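PDB 4J39: RNA silencing suppressor p19 from Tomato bushy stunt virus, which binds small double-helical RNA as a homodimer and, probably acting as a molecular caliper that selects siRNAs by duplex length, suppresses host RNA silencing. Local coordinates for residues Asp32-Phe37 against Ile92-Val97; Gly36-Trp41 against Lys49-Tyr54; Phe83-Cys88 against Gly104-Gln109. All coordinates share one frame; numbering follows the deposited sequence. Where two conformers were deposited one is given.

Contact 1 (Asp32-Phe37 against Ile92-Val97); sequences DNPLGF and IRFRGV. With SO4 (sulfate ion), chain F; nucleotides of chain B.
Asp32 OD2 takes two N-H groups from Arg95: NE lies 3.2 Å from OD2, and NH2 adds a longer, weak bond to the same oxygen. OD2 sits at the edge of the guanidinium, near its plane, whereas NE approaches from above the carboxylate, and the two flat groups are turned 73° apart. Asp32 is poorly ordered, so this salt bridge is unlikely to be rigid. The stronger polar partner of Arg95 is Leu125 O, bound to NH1, and the carboxylate at the end of the construct, on Pro127, pairs with NH2. Closer to the backbone, Arg95 CG rests 3.6 Å above the centre of the Phe94 ring. The Pro34 and Phe94 side chains cross at about a right angle, Pro34 CG being 3.7 Å from Phe94 CE1, while Gly36 O lies at the ring edge. Phe94 to Val97 form the type I' turn that joins strands 87-94 and 97-104 into a tight β-hairpin, and strand 36-43 runs beside the first of them. Phe37 CG lies between its backbone N and carbonyl carbon (chi1 68°); Phe37 CD1 is 3.7 Å from Ile92 CD1, and Phe37 CB meets Phe94 CD1. On Arg93 the guanidinium turns away from Asp32-Phe37 to the RNA, where NH1 bonds U12 OP1 and, at 3.0 Å, G13 OP2, both of chain B. A sulfate, probably from the crystallisation liquor, is held beside it: Arg93 NH2 reaches O2 at 2.7 Å, and O1 accepts from both Arg93 NE and Gly96 N in the turn.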
loop_
_atom_site.group_PDB
_atom_site.type_symbol
_atom_site.label_atom_id
_atom_site.label_comp_id
_atom_site.label_asym_id
_atom_site.label_seq_id
_atom_site.Cartn_x
_atom_site.Cartn_y
_atom_site.Cartn_z
ATOM N N ASP A 32 6.795 -6.547 17.355
ATOM C CA ASP A 32 5.777 -5.525 17.602
ATOM C C ASP A 32 6.274 -4.299 18.371
ATOM O O ASP A 32 5.532 -3.346 18.430
ATOM C CB ASP A 32 4.507 -6.131 18.294
ATOM C CG ASP A 32 3.596 -6.912 17.306
ATOM O OD1 ASP A 32 2.901 -7.843 17.756
ATOM O OD2 ASP A 32 3.543 -6.596 16.086
ATOM N N ASN A 33 7.487 -4.308 18.957
ATOM C CA ASN A 33 8.075 -3.073 19.609
ATOM C C ASN A 33 9.484 -2.680 19.149
ATOM O O ASN A 33 10.398 -2.606 19.932
ATOM C CB ASN A 33 7.926 -3.069 21.127
ATOM C CG ASN A 33 6.464 -2.776 21.541
ATOM O OD1 ASN A 33 6.007 -1.598 21.568
ATOM N ND2 ASN A 33 5.715 -3.826 21.766
ATOM N N PRO A 34 9.614 -2.442 17.839
ATOM C CA PRO A 34 10.875 -2.066 17.196
ATOM C C PRO A 34 11.263 -0.668 17.615
ATOM O O PRO A 34 10.444 0.056 18.151
ATOM C CB PRO A 34 10.517 -2.124 15.739
ATOM C CG PRO A 34 9.142 -1.781 15.616
ATOM C CD PRO A 34 8.490 -2.355 16.899
ATOM N N LEU A 35 12.483 -0.294 17.304
ATOM C CA LEU A 35 12.951 1.106 17.523
ATOM C C LEU A 35 12.181 2.099 16.688
ATOM O O LEU A 35 11.957 3.217 17.090
ATOM C CB LEU A 35 14.470 1.209 17.294
ATOM C CG LEU A 35 15.335 0.527 18.340
ATOM C CD1 LEU A 35 16.739 0.443 17.719
ATOM C CD2 LEU A 35 15.345 1.232 19.772
ATOM N N GLY A 36 11.755 1.677 15.514
ATOM C CA GLY A 36 11.010 2.536 14.602
ATOM C C GLY A 36 10.543 1.861 13.356
ATOM O O GLY A 36 10.316 0.610 13.340
ATOM N N PHE A 37 10.535 2.595 12.236
ATOM C CA PHE A 37 9.942 2.069 11.015
ATOM C C PHE A 37 10.898 2.501 9.868
ATOM O O PHE A 37 11.708 3.437 10.070
ATOM C CB PHE A 37 8.521 2.565 10.803
ATOM C CG PHE A 37 8.423 4.038 10.504
ATOM C CD1 PHE A 37 8.404 4.506 9.200
ATOM C CD2 PHE A 37 8.292 5.000 11.574
ATOM C CE1 PHE A 37 8.279 5.843 8.866
ATOM C CE2 PHE A 37 8.202 6.315 11.246
ATOM C CZ PHE A 37 8.196 6.746 9.883
ATOM N N ILE A 92 6.595 1.774 3.048
ATOM C CA ILE A 92 6.791 1.869 4.440
ATOM C C ILE A 92 6.633 0.420 5.069
ATOM O O ILE A 92 5.776 -0.359 4.571
ATOM C CB ILE A 92 5.790 2.820 5.151
ATOM C CG1 ILE A 92 6.145 2.927 6.618
ATOM C CG2 ILE A 92 4.327 2.552 4.715
ATOM C CD1 ILE A 92 5.284 4.104 7.300
ATOM N N ARG A 93 7.485 0.075 6.012
ATOM C CA ARG A 93 7.409 -1.156 6.711
ATOM C C ARG A 93 7.448 -0.930 8.235
ATOM O O ARG A 93 8.321 -0.184 8.772
ATOM C CB ARG A 93 8.540 -2.074 6.271
ATOM C CG ARG A 93 8.584 -3.312 7.122
ATOM C CD ARG A 93 9.072 -4.458 6.426
ATOM N NE ARG A 93 9.055 -5.672 7.263
ATOM C CZ ARG A 93 9.387 -6.872 6.815
ATOM N NH1 ARG A 93 9.743 -7.013 5.543
ATOM N NH2 ARG A 93 9.410 -7.917 7.623
ATOM N N PHE A 94 6.453 -1.524 8.913
ATOM C CA PHE A 94 6.369 -1.428 10.364
ATOM C C PHE A 94 5.723 -2.714 10.919
ATOM O O PHE A 94 4.678 -3.149 10.392
ATOM C CB PHE A 94 5.560 -0.185 10.722
ATOM C CG PHE A 94 5.492 0.084 12.176
ATOM C CD1 PHE A 94 6.627 0.183 12.973
ATOM C CD2 PHE A 94 4.203 0.264 12.783
ATOM C CE1 PHE A 94 6.522 0.495 14.368
ATOM C CE2 PHE A 94 4.109 0.498 14.140
ATOM C CZ PHE A 94 5.228 0.630 14.911
ATOM N N ARG A 95 6.376 -3.355 11.878
ATOM C CA ARG A 95 5.751 -4.510 12.599
ATOM C C ARG A 95 5.283 -5.640 11.640
ATOM O O ARG A 95 4.170 -6.164 11.731
ATOM C CB ARG A 95 4.560 -4.018 13.403
ATOM C CG ARG A 95 4.982 -3.059 14.556
ATOM C CD ARG A 95 3.742 -2.466 15.210
ATOM N NE ARG A 95 2.880 -3.505 15.750
ATOM C CZ ARG A 95 1.559 -3.418 15.932
ATOM N NH1 ARG A 95 0.874 -2.296 15.590
ATOM N NH2 ARG A 95 0.914 -4.479 16.470
ATOM N N GLY A 96 6.140 -5.982 10.681
ATOM C CA GLY A 96 5.875 -7.113 9.845
ATOM C C GLY A 96 5.044 -6.817 8.591
ATOM O O GLY A 96 4.857 -7.678 7.715
ATOM N N VAL A 97 4.485 -5.588 8.481
ATOM C CA VAL A 97 3.662 -5.264 7.350
ATOM C C VAL A 97 4.270 -4.119 6.517
ATOM O O VAL A 97 4.726 -3.118 7.089
ATOM C CB VAL A 97 2.107 -5.005 7.663
ATOM C CG1 VAL A 97 1.537 -5.444 9.121
ATOM C CG2 VAL A 97 1.372 -4.067 6.736
HETATM S S SO4 F . 9.701 -6.640 10.760
HETATM O O1 SO4 F . 8.948 -5.393 10.271
HETATM O O2 SO4 F . 9.207 -7.969 10.349
HETATM O O3 SO4 F . 11.120 -6.671 10.341
HETATM O O4 SO4 F . 9.569 -6.637 12.215
ATOM P P G B 13 8.797 -10.305 4.673
ATOM O OP1 G B 13 8.211 -10.255 6.060
ATOM O OP2 G B 13 10.148 -9.775 4.406
ATOM O "O5'" G B 13 8.766 -11.841 4.214
ATOM C "C5'" G B 13 7.598 -12.605 4.396
ATOM C "C4'" G B 13 7.755 -13.972 3.774
ATOM O "O4'" G B 13 7.827 -13.792 2.358
ATOM C "C3'" G B 13 9.047 -14.757 4.083
ATOM O "O3'" G B 13 8.902 -15.404 5.354
ATOM C "C2'" G B 13 9.083 -15.739 2.935
ATOM O "O2'" G B 13 8.125 -16.749 3.031
ATOM C "C1'" G B 13 8.695 -14.787 1.818
ATOM N N9 G B 13 9.790 -14.101 1.171
ATOM C C8 G B 13 10.227 -12.830 1.347
ATOM N N7 G B 13 11.239 -12.492 0.562
ATOM C C5 G B 13 11.516 -13.674 -0.115
ATOM C C6 G B 13 12.557 -14.006 -1.080
ATOM O O6 G B 13 13.422 -13.279 -1.562
ATOM N N1 G B 13 12.517 -15.360 -1.537
ATOM C C2 G B 13 11.633 -16.302 -1.092
ATOM N N2 G B 13 11.775 -17.556 -1.613
ATOM N N3 G B 13 10.667 -16.032 -0.173
ATOM C C4 G B 13 10.650 -14.673 0.246
ATOM P P U B 12 9.835 -5.374 2.017
ATOM O OP1 U B 12 9.674 -4.805 3.394
ATOM O OP2 U B 12 11.212 -5.499 1.666
ATOM O "O5'" U B 12 9.058 -6.745 1.844
ATOM C "C5'" U B 12 7.646 -6.832 2.186
ATOM C "C4'" U B 12 7.072 -8.192 1.889
ATOM O "O4'" U B 12 7.190 -8.396 0.459
ATOM C "C3'" U B 12 7.877 -9.380 2.421
ATOM O "O3'" U B 12 7.646 -9.685 3.763
ATOM C "C2'" U B 12 7.314 -10.490 1.556
ATOM O "O2'" U B 12 5.962 -10.826 1.821
ATOM C "C1'" U B 12 7.393 -9.777 0.229
ATOM N N1 U B 12 8.664 -9.837 -0.539
ATOM C C2 U B 12 8.877 -10.969 -1.275
ATOM O O2 U B 12 8.148 -11.933 -1.219
ATOM N N3 U B 12 10.038 -10.956 -2.034
ATOM C C4 U B 12 11.007 -9.991 -2.179
ATOM O O4 U B 12 11.945 -10.204 -2.977
ATOM C C5 U B 12 10.718 -8.804 -1.391
ATOM C C6 U B 12 9.585 -8.793 -0.618
#

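Contact 2 (Gly36-Trp41 against Lys49-Tyr54); sequences GFKESW and KRYLRY. With SO4 (sulfate ion), chain C; nucleotides of chain D.
In the β-hairpin of strands 36-43 and 46-53, Phe37 pairs with Leu52 and Glu39 with Arg50, both antiparallel hydrogen-bonded pairs. Four backbone bonds result, the shortest from Arg50 N to Glu39 O at 2.8 Å. Tyr51 rises from the sheet face it shares with Lys38 and Ser40. Its CG is anti to the backbone N (chi1 -170°), and the ring lies over Phe37 O, which is 3.6 Å from the ring plane and offset toward the rim. Lys38 CG meets the ring edge, 3.4 Å from Tyr51 CD2. At the tip, Tyr51 OH donates to OP1 of C1 of chain D, 2.7 Å away, and accepts a weak bond from Gly36 N. On the other face Phe37 and Leu52 lie side by side, Phe37 CZ being 3.9 Å from Leu52 CD1, and Phe37 CD2 touches Tyr54 CB. Glu39 OE1 comes 3.2 Å from Leu52 CD1; the buried carboxylate is satisfied by Ser67 OG, Tyr90 OH and Lys119 NZ. The hairpin thus has one face that contacts the 5' phosphate of an RNA strand and one that packs into the core; on the first, the Gly36 N-H may polarise the Tyr51 hydroxyl as a donor to that phosphate.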
loop_
_atom_site.group_PDB
_atom_site.type_symbol
_atom_site.label_atom_id
_atom_site.label_comp_id
_atom_site.label_asym_id
_atom_site.label_seq_id
_atom_site.Cartn_x
_atom_site.Cartn_y
_atom_site.Cartn_z
ATOM N N GLY A 36 11.755 1.677 15.514
ATOM C CA GLY A 36 11.010 2.536 14.602
ATOM C C GLY A 36 10.543 1.861 13.356
ATOM O O GLY A 36 10.316 0.610 13.340
ATOM N N PHE A 37 10.535 2.595 12.236
ATOM C CA PHE A 37 9.942 2.069 11.015
ATOM C C PHE A 37 10.898 2.501 9.868
ATOM O O PHE A 37 11.708 3.437 10.070
ATOM C CB PHE A 37 8.521 2.565 10.803
ATOM C CG PHE A 37 8.423 4.038 10.504
ATOM C CD1 PHE A 37 8.404 4.506 9.200
ATOM C CD2 PHE A 37 8.292 5.000 11.574
ATOM C CE1 PHE A 37 8.279 5.843 8.866
ATOM C CE2 PHE A 37 8.202 6.315 11.246
ATOM C CZ PHE A 37 8.196 6.746 9.883
ATOM N N LYS A 38 10.780 1.808 8.746
ATOM C CA LYS A 38 11.498 2.240 7.578
ATOM C C LYS A 38 10.569 2.744 6.501
ATOM O O LYS A 38 9.497 2.155 6.214
ATOM C CB LYS A 38 12.313 1.026 7.060
ATOM C CG LYS A 38 13.484 0.398 7.824
ATOM C CD LYS A 38 14.113 -0.857 7.128
ATOM C CE LYS A 38 13.513 -2.166 7.567
ATOM N NZ LYS A 38 13.900 -2.465 8.979
ATOM N N GLU A 39 10.998 3.769 5.680
ATOM C CA GLU A 39 10.191 4.211 4.630
ATOM C C GLU A 39 11.174 4.622 3.515
ATOM O O GLU A 39 12.363 4.822 3.840
ATOM C CB GLU A 39 9.295 5.484 4.973
ATOM C CG GLU A 39 10.050 6.736 5.500
ATOM C CD GLU A 39 9.174 7.937 5.921
ATOM O OE1 GLU A 39 9.809 8.802 6.516
ATOM O OE2 GLU A 39 7.969 7.885 5.608
ATOM N N SER A 40 10.663 4.664 2.341
ATOM C CA SER A 40 11.440 5.036 1.142
ATOM C C SER A 40 10.632 5.653 0.036
ATOM O O SER A 40 9.437 5.418 -0.121
ATOM C CB SER A 40 12.187 3.771 0.678
ATOM O OG SER A 40 11.278 2.901 0.142
ATOM N N TRP A 41 11.269 6.531 -0.762
ATOM C CA TRP A 41 10.721 7.110 -1.917
ATOM C C TRP A 41 11.686 6.863 -3.108
ATOM O O TRP A 41 12.892 7.057 -2.936
ATOM C CB TRP A 41 10.573 8.562 -1.826
ATOM C CG TRP A 41 9.238 9.131 -1.192
ATOM C CD1 TRP A 41 9.068 9.618 0.047
ATOM C CD2 TRP A 41 8.003 9.209 -1.850
ATOM N NE1 TRP A 41 7.793 10.014 0.194
ATOM C CE2 TRP A 41 7.077 9.739 -0.929
ATOM C CE3 TRP A 41 7.552 8.828 -3.090
ATOM C CZ2 TRP A 41 5.801 9.916 -1.278
ATOM C CZ3 TRP A 41 6.229 8.965 -3.416
ATOM C CH2 TRP A 41 5.370 9.550 -2.479
ATOM N N LYS A 49 15.959 6.741 1.349
ATOM C CA LYS A 49 15.476 5.862 2.454
ATOM C C LYS A 49 15.622 6.489 3.820
ATOM O O LYS A 49 16.577 7.224 4.092
ATOM C CB LYS A 49 16.185 4.551 2.480
ATOM C CG LYS A 49 15.956 3.621 1.282
ATOM C CD LYS A 49 16.921 2.391 1.319
ATOM C CE LYS A 49 16.702 1.450 0.049
ATOM N NZ LYS A 49 17.084 0.018 0.346
ATOM N N ARG A 50 14.686 6.181 4.749
ATOM C CA ARG A 50 14.816 6.621 6.113
ATOM C C ARG A 50 14.423 5.503 7.098
ATOM O O ARG A 50 13.414 4.786 6.840
ATOM C CB ARG A 50 13.976 7.890 6.492
ATOM C CG ARG A 50 14.356 9.194 5.894
ATOM C CD ARG A 50 15.654 9.652 6.516
ATOM N NE ARG A 50 16.100 10.937 5.947
ATOM C CZ ARG A 50 16.840 11.059 4.851
ATOM N NH1 ARG A 50 17.172 10.011 4.100
ATOM N NH2 ARG A 50 17.213 12.257 4.491
ATOM N N TYR A 51 15.187 5.343 8.151
ATOM C CA TYR A 51 14.718 4.648 9.356
ATOM C C TYR A 51 14.460 5.746 10.370
ATOM O O TYR A 51 15.351 6.541 10.642
ATOM C CB TYR A 51 15.755 3.704 9.872
ATOM C CG TYR A 51 15.243 2.802 10.964
ATOM C CD1 TYR A 51 15.168 3.226 12.281
ATOM C CD2 TYR A 51 14.862 1.544 10.659
ATOM C CE1 TYR A 51 14.695 2.319 13.278
ATOM C CE2 TYR A 51 14.359 0.668 11.595
ATOM C CZ TYR A 51 14.239 1.090 12.914
ATOM O OH TYR A 51 13.822 0.185 13.854
ATOM N N LEU A 52 13.247 5.787 10.971
ATOM C CA LEU A 52 12.858 6.888 11.880
ATOM C C LEU A 52 12.328 6.207 13.185
ATOM O O LEU A 52 11.553 5.241 13.089
ATOM C CB LEU A 52 11.810 7.731 11.279
ATOM C CG LEU A 52 12.283 8.672 10.113
ATOM C CD1 LEU A 52 11.066 9.288 9.428
ATOM C CD2 LEU A 52 13.391 9.594 10.553
ATOM N N ARG A 53 12.720 6.797 14.316
ATOM C CA ARG A 53 12.315 6.273 15.665
ATOM C C ARG A 53 10.899 6.591 15.838
ATOM O O ARG A 53 10.439 7.701 15.555
ATOM C CB ARG A 53 13.191 6.857 16.784
ATOM C CG ARG A 53 14.672 6.722 16.499
ATOM C CD ARG A 53 14.967 5.247 16.239
ATOM N NE ARG A 53 16.394 5.045 15.839
ATOM C CZ ARG A 53 17.355 4.819 16.686
ATOM N NH1 ARG A 53 18.615 4.678 16.301
ATOM N NH2 ARG A 53 17.028 4.567 17.998
ATOM N N TYR A 54 10.180 5.676 16.485
ATOM C CA TYR A 54 8.767 5.811 16.570
ATOM C C TYR A 54 8.314 5.011 17.783
ATOM O O TYR A 54 8.602 3.829 17.878
ATOM C CB TYR A 54 7.956 5.408 15.335
ATOM C CG TYR A 54 6.441 5.474 15.541
ATOM C CD1 TYR A 54 5.779 6.686 15.819
ATOM C CD2 TYR A 54 5.652 4.305 15.392
ATOM C CE1 TYR A 54 4.441 6.718 16.001
ATOM C CE2 TYR A 54 4.282 4.351 15.527
ATOM C CZ TYR A 54 3.673 5.554 15.886
ATOM O OH TYR A 54 2.281 5.502 16.049
HETATM S S SO4 C . 19.243 11.401 1.435
HETATM O O1 SO4 C . 17.761 11.065 1.466
HETATM O O2 SO4 C . 19.563 11.913 0.070
HETATM O O3 SO4 C . 19.985 10.227 1.698
HETATM O O4 SO4 C . 19.433 12.390 2.410
ATOM O OP3 C D 1 13.808 -3.431 11.288
ATOM P P C D 1 14.288 -3.291 12.687
ATOM O OP1 C D 1 13.330 -2.426 13.420
ATOM O OP2 C D 1 14.666 -4.652 13.260
ATOM O "O5'" C D 1 15.587 -2.369 12.571
ATOM C "C5'" C D 1 16.585 -2.707 11.580
ATOM C "C4'" C D 1 17.830 -1.830 11.622
ATOM O "O4'" C D 1 18.732 -2.193 12.708
ATOM C "C3'" C D 1 18.647 -1.975 10.380
ATOM O "O3'" C D 1 18.085 -1.196 9.328
ATOM C "C2'" C D 1 20.038 -1.534 10.878
ATOM O "O2'" C D 1 20.200 -0.122 11.101
ATOM C "C1'" C D 1 20.062 -2.278 12.194
ATOM N N1 C D 1 20.464 -3.777 12.111
ATOM C C2 C D 1 21.792 -4.122 11.933
ATOM O O2 C D 1 22.612 -3.223 11.837
ATOM N N3 C D 1 22.169 -5.462 11.892
ATOM C C4 C D 1 21.225 -6.407 12.001
ATOM N N4 C D 1 21.613 -7.709 11.964
ATOM C C5 C D 1 19.847 -6.077 12.177
ATOM C C6 C D 1 19.523 -4.753 12.214
#

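Contact 3 (Phe83-Cys88 against Gly104-Gln109); sequences FDQIGC and GSRTLQ. With nucleotides of chain D.
Gln85 stretches across Gly104 to Arg106, its CG anti to the backbone N (chi1 -172°) and the chain extended beyond. CB stands above the centre of the Arg106 guanidinium in the conformer given, 4.2 Å from CZ, and near OP1 of C14 of chain D. CG packs on the Ser105 backbone, 3.4 Å from Ser105 N, with Ser105 OG close by. CD lies 3.5 Å from Gly104 CA, where the absence of a side chain lets the amide come in close. At the tip the amide divides its work. Gln85 OE1 accepts the backbone N-H of Arg106 in the carbonyl plane, on a lone pair, with Arg106 N 2.9 Å away. Gln85 NE2 donates to OP1 of C14 of chain D at 2.9 Å and 161°. Next along the chain, Ile86 binds Ser105 twice, as Ile86 N donates to Ser105 OG at 3.1 Å and Ser105 N to Ile86 O at 2.8 Å. Gly104 O accepts from both Thr107 N and Thr107 OG1, closing the turn before helix 108-124. The 2'-hydroxyl of G13 of chain D, bonded to Gln85 O, adds a weak ribose contact to the phosphate bond. This is a 3-10 turn leading from strand 97-104 into helix 108-124, with the Gln85 amide tying it to the RNA backbone.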
loop_
_atom_site.group_PDB
_atom_site.type_symbol
_atom_site.label_atom_id
_atom_site.label_comp_id
_atom_site.label_asym_id
_atom_site.label_seq_id
_atom_site.Cartn_x
_atom_site.Cartn_y
_atom_site.Cartn_z
ATOM N N PHE A 83 9.735 14.890 -20.488
ATOM C CA PHE A 83 8.595 14.556 -21.315
ATOM C C PHE A 83 7.992 13.136 -20.993
ATOM O O PHE A 83 6.786 12.998 -20.748
ATOM C CB PHE A 83 9.007 14.659 -22.821
ATOM C CG PHE A 83 7.875 14.403 -23.749
ATOM C CD1 PHE A 83 6.898 15.403 -23.964
ATOM C CD2 PHE A 83 7.723 13.145 -24.347
ATOM C CE1 PHE A 83 5.781 15.154 -24.813
ATOM C CE2 PHE A 83 6.622 12.872 -25.194
ATOM C CZ PHE A 83 5.640 13.881 -25.427
ATOM N N ASP A 84 8.829 12.104 -20.977
ATOM C CA ASP A 84 8.347 10.760 -20.658
ATOM C C ASP A 84 8.033 10.603 -19.105
ATOM O O ASP A 84 8.714 11.174 -18.285
ATOM C CB ASP A 84 9.345 9.717 -21.094
ATOM C CG ASP A 84 9.139 9.238 -22.535
ATOM O OD1 ASP A 84 8.178 9.663 -23.217
ATOM O OD2 ASP A 84 9.952 8.377 -22.970
ATOM N N GLN A 85 6.970 9.840 -18.767
ATOM C CA GLN A 85 6.623 9.462 -17.387
ATOM C C GLN A 85 7.655 8.506 -16.839
ATOM O O GLN A 85 8.225 7.678 -17.578
ATOM C CB GLN A 85 5.213 8.867 -17.416
ATOM C CG GLN A 85 4.650 8.610 -16.120
ATOM C CD GLN A 85 3.192 8.370 -16.132
ATOM O OE1 GLN A 85 2.508 8.950 -15.315
ATOM N NE2 GLN A 85 2.704 7.438 -16.962
ATOM N N ILE A 86 7.995 8.652 -15.552
ATOM C CA ILE A 86 8.815 7.656 -14.858
ATOM C C ILE A 86 7.989 7.023 -13.709
ATOM O O ILE A 86 6.984 7.599 -13.302
ATOM C CB ILE A 86 10.050 8.345 -14.220
ATOM C CG1 ILE A 86 9.691 9.453 -13.200
ATOM C CG2 ILE A 86 10.942 8.919 -15.362
ATOM C CD1 ILE A 86 10.926 10.180 -12.583
ATOM N N GLY A 87 8.487 5.914 -13.182
ATOM C CA GLY A 87 7.795 5.222 -12.099
ATOM C C GLY A 87 8.147 5.842 -10.772
ATOM O O GLY A 87 9.309 6.077 -10.443
ATOM N N CYS A 88 7.150 6.004 -9.928
ATOM C CA CYS A 88 7.364 6.557 -8.593
ATOM C C CYS A 88 6.732 5.687 -7.528
ATOM O O CYS A 88 5.694 5.102 -7.819
ATOM C CB CYS A 88 6.671 7.889 -8.407
ATOM S SG CYS A 88 7.258 9.214 -9.573
ATOM N N GLY A 104 2.816 6.210 -12.083
ATOM C CA GLY A 104 3.647 7.093 -12.919
ATOM C C GLY A 104 3.752 8.497 -12.360
ATOM O O GLY A 104 2.891 8.930 -11.583
ATOM N N SER A 105 4.776 9.250 -12.771
ATOM C CA SER A 105 4.941 10.664 -12.276
ATOM C C SER A 105 3.772 11.551 -12.525
ATOM O O SER A 105 3.575 12.629 -11.837
ATOM C CB SER A 105 6.217 11.307 -12.886
ATOM O OG SER A 105 6.468 10.947 -14.223
ATOM N N ARG A 106 2.995 11.237 -13.549
ATOM C CA ARG A 106 1.852 12.091 -13.851
ATOM C C ARG A 106 0.849 12.020 -12.687
ATOM O O ARG A 106 0.021 12.903 -12.551
ATOM C CB ARG A 106 1.159 11.602 -15.144
ATOM C CG ARG A 106 0.948 12.627 -16.218
ATOM C CD ARG A 106 1.903 12.463 -17.424
ATOM N NE ARG A 106 1.588 11.292 -18.240
ATOM C CZ ARG A 106 2.186 10.943 -19.386
ATOM N NH1 ARG A 106 3.161 11.687 -19.929
ATOM N NH2 ARG A 106 1.782 9.813 -19.980
ATOM N N THR A 107 0.923 10.978 -11.881
ATOM C CA THR A 107 -0.033 10.790 -10.778
ATOM C C THR A 107 0.540 11.153 -9.393
ATOM O O THR A 107 -0.009 10.806 -8.353
ATOM C CB THR A 107 -0.633 9.329 -10.725
ATOM O OG1 THR A 107 0.362 8.430 -10.105
ATOM C CG2 THR A 107 -1.072 8.933 -12.121
ATOM N N LEU A 108 1.679 11.822 -9.340
ATOM C CA LEU A 108 2.403 11.916 -8.122
ATOM C C LEU A 108 1.611 12.560 -6.980
ATOM O O LEU A 108 1.761 12.146 -5.812
ATOM C CB LEU A 108 3.724 12.692 -8.285
ATOM C CG LEU A 108 4.711 12.738 -7.130
ATOM C CD1 LEU A 108 5.167 11.390 -6.555
ATOM C CD2 LEU A 108 5.961 13.648 -7.465
ATOM N N GLN A 109 0.785 13.567 -7.298
ATOM C CA GLN A 109 0.000 14.209 -6.244
ATOM C C GLN A 109 -0.929 13.161 -5.504
ATOM O O GLN A 109 -1.000 13.126 -4.259
ATOM C CB GLN A 109 -0.775 15.400 -6.801
ATOM C CG GLN A 109 -1.425 16.171 -5.690
ATOM C CD GLN A 109 -1.980 17.568 -6.111
ATOM O OE1 GLN A 109 -1.755 18.023 -7.227
ATOM N NE2 GLN A 109 -2.699 18.235 -5.189
ATOM P P G D 13 2.271 1.960 -14.015
ATOM O OP1 G D 13 1.283 3.096 -14.074
ATOM O OP2 G D 13 1.951 0.652 -14.618
ATOM O "O5'" G D 13 3.630 2.494 -14.677
ATOM C "C5'" G D 13 4.144 3.752 -14.307
ATOM C "C4'" G D 13 5.489 3.986 -14.952
ATOM O "O4'" G D 13 6.408 3.059 -14.374
ATOM C "C3'" G D 13 5.620 3.699 -16.464
ATOM O "O3'" G D 13 5.124 4.828 -17.193
ATOM C "C2'" G D 13 7.115 3.527 -16.606
ATOM O "O2'" G D 13 7.829 4.720 -16.498
ATOM C "C1'" G D 13 7.360 2.682 -15.369
ATOM N N9 G D 13 7.249 1.254 -15.553
ATOM C C8 G D 13 6.225 0.425 -15.233
ATOM N N7 G D 13 6.458 -0.851 -15.499
ATOM C C5 G D 13 7.706 -0.820 -16.109
ATOM C C6 G D 13 8.513 -1.880 -16.704
ATOM O O6 G D 13 8.282 -3.085 -16.758
ATOM N N1 G D 13 9.751 -1.429 -17.259
ATOM C C2 G D 13 10.154 -0.124 -17.297
ATOM N N2 G D 13 11.350 0.120 -17.906
ATOM N N3 G D 13 9.413 0.892 -16.776
ATOM C C4 G D 13 8.207 0.456 -16.163
ATOM P P C D 14 4.521 4.617 -18.701
ATOM O OP1 C D 14 3.917 5.916 -19.055
ATOM O OP2 C D 14 3.696 3.455 -18.733
ATOM O "O5'" C D 14 5.755 4.215 -19.619
ATOM C "C5'" C D 14 6.781 5.129 -19.772
ATOM C "C4'" C D 14 7.976 4.608 -20.530
ATOM O "O4'" C D 14 8.679 3.628 -19.741
ATOM C "C3'" C D 14 7.654 3.857 -21.837
ATOM O "O3'" C D 14 7.425 4.724 -22.945
ATOM C "C2'" C D 14 8.915 3.040 -22.031
ATOM O "O2'" C D 14 9.984 3.866 -22.426
ATOM C "C1'" C D 14 9.103 2.553 -20.594
ATOM N N1 C D 14 8.404 1.285 -20.264
ATOM C C2 C D 14 9.017 0.094 -20.695
ATOM O O2 C D 14 10.104 0.123 -21.302
ATOM N N3 C D 14 8.416 -1.081 -20.393
ATOM C C4 C D 14 7.253 -1.083 -19.747
ATOM N N4 C D 14 6.740 -2.280 -19.481
ATOM C C5 C D 14 6.581 0.105 -19.334
ATOM C C6 C D 14 7.208 1.244 -19.618
HETATM O O HOH W 1 5.279 12.705 -18.349
HETATM O O HOH W 2 4.354 12.000 -22.075
#

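Contacts 1 and 2 lie in the four-stranded antiparallel sheet of the p19 core, and contact 3 closes one end of it, where strand 97-104 gives way to helix 108-124. Contacts 1 and 2 are close together, centres about 9 Å apart, share Gly36 and Phe37, and meet on either side of strand 36-43, which runs between 46-53 and 87-94. Contact 3 is about 28 Å from contact 1 by centres and on the opposite side of the chain's centre, yet both use strand 87-94, one at each end. Along the chain contact 2 closes before contact 3 opens, whereas contacts 1 and 3 interleave. Trp41 packing on Leu108 links contacts 2 and 3. Contacts to RNA phosphates thus recur along the sheet.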